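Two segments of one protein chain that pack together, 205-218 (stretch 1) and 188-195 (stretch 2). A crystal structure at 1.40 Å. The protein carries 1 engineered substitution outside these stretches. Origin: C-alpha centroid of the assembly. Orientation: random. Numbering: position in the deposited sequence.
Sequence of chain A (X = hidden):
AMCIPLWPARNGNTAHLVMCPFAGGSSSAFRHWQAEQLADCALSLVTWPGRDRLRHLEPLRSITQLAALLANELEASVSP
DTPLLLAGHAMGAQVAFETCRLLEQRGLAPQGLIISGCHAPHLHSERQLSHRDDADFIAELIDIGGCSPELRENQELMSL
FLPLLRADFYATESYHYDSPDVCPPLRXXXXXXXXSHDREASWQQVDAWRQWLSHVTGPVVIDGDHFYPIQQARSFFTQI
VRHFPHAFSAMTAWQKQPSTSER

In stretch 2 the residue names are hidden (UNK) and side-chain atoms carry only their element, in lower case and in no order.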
ATOM      1  N   GLN A 205      -1.968   3.089 -16.222  1.00 16.39           N
ATOM      2  CA  GLN A 205      -2.854   2.656 -15.140  1.00 14.95           C
ATOM      3  C   GLN A 205      -2.677   3.523 -13.887  1.00 14.86           C
ATOM      4  O   GLN A 205      -3.653   3.816 -13.180  1.00 14.27           O
ATOM      5  CB  GLN A 205      -2.598   1.175 -14.830  1.00 15.43           C
ATOM      6  CG  GLN A 205      -3.065   0.172 -15.909  1.00 17.36           C
ATOM      7  CD  GLN A 205      -4.553  -0.148 -15.868  1.00 23.81           C
ATOM      8  OE1 GLN A 205      -5.351   0.575 -16.450  1.00 25.11           O
ATOM      9  NE2 GLN A 205      -4.928  -1.261 -15.211  1.00 21.75           N
ATOM     10  N   VAL A 206      -1.442   3.935 -13.593  1.00 12.85           N
ATOM     11  CA  VAL A 206      -1.176   4.778 -12.433  1.00 12.56           C
ATOM     12  C   VAL A 206      -1.583   6.222 -12.694  1.00 13.14           C
ATOM     13  O   VAL A 206      -2.174   6.882 -11.829  1.00 13.39           O
ATOM     14  CB  VAL A 206       0.299   4.653 -12.007  1.00 13.98           C
ATOM     15  CG1 VAL A 206       0.583   5.533 -10.823  1.00 14.39           C
ATOM     16  CG2 VAL A 206       0.657   3.206 -11.684  1.00 13.96           C
ATOM     17  N   ASP A 207      -1.312   6.724 -13.906  1.00 13.19           N
ATOM     18  CA  ASP A 207      -1.638   8.102 -14.249  1.00 14.34           C
ATOM     19  C   ASP A 207      -3.125   8.393 -14.089  1.00 13.76           C
ATOM     20  O   ASP A 207      -3.508   9.538 -13.801  1.00 14.34           O
ATOM     21  CB  ASP A 207      -1.213   8.362 -15.700  1.00 14.93           C
ATOM     22  CG  ASP A 207      -1.392   9.806 -16.105  1.00 15.23           C
ATOM     23  OD1 ASP A 207      -0.765  10.686 -15.498  1.00 15.45           O
ATOM     24  OD2 ASP A 207      -2.179  10.036 -17.051  1.00 17.24           O
ATOM     25  N   ALA A 208      -3.976   7.386 -14.303  1.00 13.46           N
ATOM     26  CA  ALA A 208      -5.419   7.540 -14.171  1.00 13.57           C
ATOM     27  C   ALA A 208      -5.857   7.933 -12.768  1.00 13.29           C
ATOM     28  O   ALA A 208      -7.011   8.362 -12.575  1.00 13.20           O
ATOM     29  CB  ALA A 208      -6.087   6.249 -14.609  1.00 15.54           C
ATOM     30  N   TRP A 209      -4.972   7.827 -11.781  1.00 13.49           N
ATOM     31  CA  TRP A 209      -5.320   8.320 -10.453  1.00 12.83           C
ATOM     32  C   TRP A 209      -5.571   9.822 -10.432  1.00 15.12           C
ATOM     33  O   TRP A 209      -6.186  10.327  -9.485  1.00 13.40           O
ATOM     34  CB  TRP A 209      -4.219   7.987  -9.461  1.00 12.78           C
ATOM     35  CG  TRP A 209      -4.279   6.594  -8.852  1.00 11.62           C
ATOM     36  CD1 TRP A 209      -3.606   5.492  -9.266  1.00 10.95           C
ATOM     37  CD2 TRP A 209      -5.024   6.197  -7.701  1.00 11.96           C
ATOM     38  NE1 TRP A 209      -3.892   4.421  -8.456  1.00 13.08           N
ATOM     39  CE2 TRP A 209      -4.761   4.833  -7.479  1.00 13.26           C
ATOM     40  CE3 TRP A 209      -5.896   6.863  -6.846  1.00 12.93           C
ATOM     41  CZ2 TRP A 209      -5.341   4.121  -6.429  1.00 12.83           C
ATOM     42  CZ3 TRP A 209      -6.469   6.154  -5.805  1.00 14.14           C
ATOM     43  CH2 TRP A 209      -6.182   4.801  -5.609  1.00 13.62           C
ATOM     44  N   ARG A 210      -5.111  10.552 -11.446  1.00 13.26           N
ATOM     45  CA  ARG A 210      -5.346  11.987 -11.461  1.00 14.45           C
ATOM     46  C   ARG A 210      -6.829  12.317 -11.533  1.00 12.80           C
ATOM     47  O   ARG A 210      -7.203  13.448 -11.213  1.00 15.13           O
ATOM     48  CB  ARG A 210      -4.562  12.649 -12.600  1.00 14.33           C
ATOM     49  CG  ARG A 210      -3.041  12.582 -12.413  1.00 15.12           C
ATOM     50  CD  ARG A 210      -2.257  13.348 -13.494  1.00 15.72           C
ATOM     51  NE  ARG A 210      -2.498  12.771 -14.808  1.00 15.72           N
ATOM     52  CZ  ARG A 210      -3.348  13.246 -15.716  1.00 15.98           C
ATOM     53  NH1 ARG A 210      -4.028  14.352 -15.468  1.00 15.84           N
ATOM     54  NH2 ARG A 210      -3.501  12.595 -16.859  1.00 15.88           N
ATOM     55  N   GLN A 211      -7.680  11.360 -11.893  1.00 13.52           N
ATOM     56  CA  GLN A 211      -9.121  11.583 -11.875  1.00 12.27           C
ATOM     57  C   GLN A 211      -9.651  11.759 -10.460  1.00 15.63           C
ATOM     58  O   GLN A 211     -10.735  12.331 -10.273  1.00 14.85           O
ATOM     59  CB  GLN A 211      -9.857  10.406 -12.520  1.00 15.50           C
ATOM     60  CG  GLN A 211      -9.537  10.141 -13.993  1.00 13.60           C
ATOM     61  CD  GLN A 211     -10.213  11.122 -14.902  1.00 14.90           C
ATOM     62  OE1 GLN A 211     -11.224  11.715 -14.538  1.00 18.28           O
ATOM     63  NE2 GLN A 211      -9.664  11.297 -16.089  1.00 15.70           N
ATOM     64  N   TRP A 212      -8.900  11.296  -9.457  1.00 13.34           N
ATOM     65  CA  TRP A 212      -9.372  11.183  -8.078  1.00 13.93           C
ATOM     66  C   TRP A 212      -8.700  12.160  -7.120  1.00 13.48           C
ATOM     67  O   TRP A 212      -9.056  12.197  -5.933  1.00 14.75           O
ATOM     68  CB  TRP A 212      -9.102   9.745  -7.595  1.00 13.04           C
ATOM     69  CG  TRP A 212      -9.860   8.714  -8.328  1.00 12.68           C
ATOM     70  CD1 TRP A 212      -9.525   8.125  -9.511  1.00 13.25           C
ATOM     71  CD2 TRP A 212     -11.114   8.146  -7.941  1.00 13.55           C
ATOM     72  NE1 TRP A 212     -10.491   7.215  -9.876  1.00 13.34           N
ATOM     73  CE2 TRP A 212     -11.481   7.221  -8.931  1.00 14.77           C
ATOM     74  CE3 TRP A 212     -11.965   8.338  -6.848  1.00 15.43           C
ATOM     75  CZ2 TRP A 212     -12.646   6.477  -8.854  1.00 14.46           C
ATOM     76  CZ3 TRP A 212     -13.117   7.602  -6.780  1.00 15.26           C
ATOM     77  CH2 TRP A 212     -13.453   6.682  -7.774  1.00 15.75           C
ATOM     78  N   LEU A 213      -7.731  12.948  -7.585  1.00 13.16           N
ATOM     79  CA  LEU A 213      -6.807  13.671  -6.720  1.00 13.19           C
ATOM     80  C   LEU A 213      -6.664  15.098  -7.228  1.00 16.31           C
ATOM     81  O   LEU A 213      -6.214  15.314  -8.359  1.00 15.86           O
ATOM     82  CB  LEU A 213      -5.449  12.960  -6.717  1.00 13.75           C
ATOM     83  CG  LEU A 213      -5.448  11.501  -6.259  1.00 12.65           C
ATOM     84  CD1 LEU A 213      -4.083  10.853  -6.536  1.00 15.58           C
ATOM     85  CD2 LEU A 213      -5.796  11.416  -4.780  1.00 15.27           C
ATOM     86  N   SER A 214      -7.045  16.072  -6.401  1.00 14.63           N
ATOM     87  CA  SER A 214      -6.997  17.481  -6.816  1.00 15.10           C
ATOM     88  C   SER A 214      -5.599  18.081  -6.833  1.00 16.22           C
ATOM     89  O   SER A 214      -5.357  19.058  -7.568  1.00 18.73           O
ATOM     90  CB  SER A 214      -7.882  18.308  -5.891  1.00 17.14           C
ATOM     91  OG  SER A 214      -9.213  17.870  -6.037  1.00 19.47           O
ATOM     92  N   HIS A 215      -4.667  17.562  -6.042  1.00 14.46           N
ATOM     93  CA  HIS A 215      -3.343  18.156  -5.859  1.00 14.02           C
ATOM     94  C   HIS A 215      -2.345  17.015  -5.968  1.00 15.54           C
ATOM     95  O   HIS A 215      -2.049  16.341  -4.970  1.00 17.02           O
ATOM     96  CB  HIS A 215      -3.239  18.890  -4.530  1.00 16.18           C
ATOM     97  CG  HIS A 215      -4.229  20.003  -4.408  1.00 19.35           C
ATOM     98  ND1 HIS A 215      -5.248  19.996  -3.480  1.00 21.87           N
ATOM     99  CD2 HIS A 215      -4.385  21.132  -5.136  1.00 23.18           C
ATOM    100  CE1 HIS A 215      -5.985  21.084  -3.635  1.00 26.15           C
ATOM    101  NE2 HIS A 215      -5.483  21.787  -4.631  1.00 27.94           N
ATOM    102  N   VAL A 216      -1.843  16.767  -7.173  1.00 15.76           N
ATOM    103  CA  VAL A 216      -1.134  15.525  -7.448  1.00 14.57           C
ATOM    104  C   VAL A 216       0.061  15.792  -8.345  1.00 16.54           C
ATOM    105  O   VAL A 216       0.000  16.613  -9.267  1.00 18.93           O
ATOM    106  CB  VAL A 216      -2.092  14.483  -8.046  1.00 15.44           C
ATOM    107  CG1 VAL A 216      -2.696  14.975  -9.341  1.00 18.68           C
ATOM    108  CG2 VAL A 216      -1.396  13.140  -8.233  1.00 17.19           C
ATOM    109  N   THR A 217       1.150  15.100  -8.060  1.00 14.69           N
ATOM    110  CA  THR A 217       2.373  15.129  -8.841  1.00 15.92           C
ATOM    111  C   THR A 217       2.668  13.714  -9.297  1.00 16.10           C
ATOM    112  O   THR A 217       2.540  12.767  -8.510  1.00 15.24           O
ATOM    113  CB  THR A 217       3.543  15.594  -7.979  1.00 17.88           C
ATOM    114  OG1 THR A 217       3.287  16.911  -7.466  1.00 22.54           O
ATOM    115  CG2 THR A 217       4.844  15.612  -8.799  1.00 23.50           C
ATOM    116  N   GLY A 218       3.106  13.570 -10.542  1.00 15.66           N
ATOM    117  CA  GLY A 218       3.490  12.287 -11.090  1.00 13.66           C
ATOM    118  C   GLY A 218       2.588  11.812 -12.210  1.00 15.96           C
ATOM    119  O   GLY A 218       1.722  12.557 -12.690  1.00 18.60           O
ATOM    120  N   UNK A 188      -5.808  16.128  -0.162  1.00 14.55           N
ATOM    121  CA  UNK A 188      -4.489  15.898   0.410  1.00 16.45           C
ATOM    122  C   UNK A 188      -3.448  15.867  -0.711  1.00 14.70           C
ATOM    123  O   UNK A 188      -3.642  15.164  -1.712  1.00 15.00           O
ATOM    124  c   UNK A 188      -3.087  14.168   1.623  1.00 15.26           C
ATOM    125  c   UNK A 188      -4.490  14.551   1.143  1.00 15.33           C
ATOM    126  o   UNK A 188      -5.368  14.599   2.285  1.00 16.70           O
ATOM    127  N   UNK A 189      -2.318  16.556  -0.565  1.00 13.63           N
ATOM    128  CA  UNK A 189      -1.289  16.504  -1.612  1.00 14.68           C
ATOM    129  C   UNK A 189      -0.800  15.080  -1.812  1.00 13.06           C
ATOM    130  O   UNK A 189      -0.543  14.352  -0.846  1.00 13.65           O
ATOM    131  c   UNK A 189      -0.180  17.395  -1.055  1.00 16.54           C
ATOM    132  c   UNK A 189      -1.970  17.519   0.488  1.00 17.34           C
ATOM    133  c   UNK A 189      -0.899  18.346  -0.171  1.00 22.98           C
ATOM    134  N   UNK A 190      -0.667  14.698  -3.078  1.00 12.98           N
ATOM    135  CA  UNK A 190      -0.476  13.314  -3.474  1.00 11.70           C
ATOM    136  C   UNK A 190       0.685  13.181  -4.444  1.00 14.64           C
ATOM    137  O   UNK A 190       0.913  14.038  -5.310  1.00 15.12           O
ATOM    138  c   UNK A 190      -1.727  12.744  -4.110  1.00 13.89           C
ATOM    139  N   UNK A 191       1.398  12.059  -4.307  1.00 11.79           N
ATOM    140  CA  UNK A 191       2.473  11.671  -5.196  1.00 12.53           C
ATOM    141  C   UNK A 191       2.148  10.309  -5.781  1.00 12.85           C
ATOM    142  O   UNK A 191       1.776   9.386  -5.041  1.00 13.35           O
ATOM    143  c   UNK A 191       3.777  11.576  -4.418  1.00 12.76           C
ATOM    144  c   UNK A 191       4.991  10.991  -5.130  1.00 13.51           C
ATOM    145  c   UNK A 191       6.150  10.839  -4.154  1.00 14.85           C
ATOM    146  c   UNK A 191       5.404  11.867  -6.337  1.00 16.22           C
ATOM    147  N   UNK A 192       2.279  10.182  -7.094  1.00 12.07           N
ATOM    148  CA  UNK A 192       2.076   8.938  -7.812  1.00 11.28           C
ATOM    149  C   UNK A 192       3.433   8.387  -8.216  1.00 12.45           C
ATOM    150  O   UNK A 192       4.249   9.112  -8.804  1.00 12.89           O
ATOM    151  c   UNK A 192      -0.815  10.006 -10.259  1.00 14.23           C
ATOM    152  c   UNK A 192       1.250   9.184  -9.076  1.00 12.81           C
ATOM    153  c   UNK A 192      -1.011   9.060  -7.977  1.00 14.40           C
ATOM    154  c   UNK A 192      -0.125   9.839  -8.913  1.00 13.49           C
ATOM    155  N   UNK A 193       3.677   7.119  -7.884  1.00 13.09           N
ATOM    156  CA  UNK A 193       4.894   6.415  -8.245  1.00 12.66           C
ATOM    157  C   UNK A 193       4.542   5.207  -9.095  1.00 12.57           C
ATOM    158  O   UNK A 193       3.531   4.527  -8.858  1.00 12.63           O
ATOM    159  c   UNK A 193       6.823   6.384  -4.853  1.00 15.65           C
ATOM    160  c   UNK A 193       7.085   7.985  -6.739  1.00 15.38           C
ATOM    161  c   UNK A 193       6.136   7.034  -6.033  1.00 12.28           C
ATOM    162  c   UNK A 193       5.645   5.955  -6.989  1.00 12.18           C
ATOM    163  N   UNK A 194       5.386   4.930 -10.080  1.00 13.25           N
ATOM    164  CA  UNK A 194       5.286   3.703 -10.860  1.00 13.43           C
ATOM    165  C   UNK A 194       6.691   3.199 -11.160  1.00 13.56           C
ATOM    166  O   UNK A 194       7.686   3.913 -10.978  1.00 14.81           O
ATOM    167  c   UNK A 194       4.441   3.890 -12.121  1.00 12.64           C
ATOM    168  s   UNK A 194       5.235   4.911 -13.396  1.00 15.97           S
ATOM    169  N   UNK A 195       6.756   1.953 -11.612  1.00 12.89           N
ATOM    170  CA  UNK A 195       8.020   1.303 -11.913  1.00 14.25           C
ATOM    171  C   UNK A 195       8.282   1.207 -13.406  1.00 17.31           C
ATOM    172  O   UNK A 195       7.396   0.863 -14.181  1.00 19.32           O
TER
HETATM  173  O   HOH W   1      -4.916  15.407  -4.172  1.00 13.71           O
HETATM  174  O   HOH W   2       1.884  16.731  -4.789  1.00 27.98           O

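Position 188 carries three side-chain atoms, a carbon bearing one oxygen and one further carbon. The fork could be drawn by valine if both tips were carbon; the oxygen makes it Thr-188. Its CA-to-CB bond points away from stretch 1, and its hydroxyl is hydrogen-bonded elsewhere in the structure, so a polar branch is satisfied though buried. Its backbone O accepts from water 1 at 2.8 Å, and that water accepts from His-215 N at 2.9 Å.

At position 189 three carbons close a ring onto the backbone N, which identifies Pro-189. The nitrogen has no proton to donate, and none is asked of it here: the contact with stretch 1 is made by CA, 3.4 Å from His-215 O in a CA-H...O approach.

Position 190 has a single carbon, hence Ala-190. This CB lies 3.9 Å from Leu-213 CD1 and 4.2 Å from Val-216 CG2, so a methyl group already fills the space up to these neighbours. Its N and O both point toward stretch 1: Ala-190 N donates to His-215 O (2.9 Å), and Ala-190 O accepts from Thr-217 N (3.0 Å) and from water 2, which also bonds Thr-217 OG1.

Position 191 shows four carbons, forked at the second: Leu-191. It lies on the sheet face shared with Thr-217, and its CD1 comes within 4.5 Å of Thr-217 CB, a loose contact for a largely buried apolar chain.

Position 192 has the same forked four carbons, now pointing toward stretch 1; it is Leu-192. CG lies 3.6 Å from Val-216 CG2, while CD2 reaches Trp-209 CB at 3.7 Å and Leu-213 CD1 at 3.8 Å. CD1 is 4.0 Å from Arg-210 CG, so the branched tip meets several neighbours at once.

Position 193 repeats the forked four carbons, but directed away: Leu-193. Its side chain makes no contact with stretch 1; its backbone O meets Val-206 CG1 at 3.7 Å.

Position 194 holds one carbon and then a sulfur: Cys-194. The compact chain points toward stretch 1, with CB 3.9 Å from Val-206 CG2.

Position 195 has no side-chain atoms and is Gly-195, out of reach of stretch 1.

The contact joins a parallel strand pairing to a hydrophobic cluster. Leu-192 N donates to Thr-217 O (3.0 Å), completing a ladder of three hydrogen bonds. Beside it, Leu-192 has the largest area covered by the other stretch, packed among Val-206, Trp-209, Leu-213 and Val-216. Gly-218 suits its place in the strand, because a CB there would clash with Leu-192 O.

Stretch 2 (188-195) TPALLLCG
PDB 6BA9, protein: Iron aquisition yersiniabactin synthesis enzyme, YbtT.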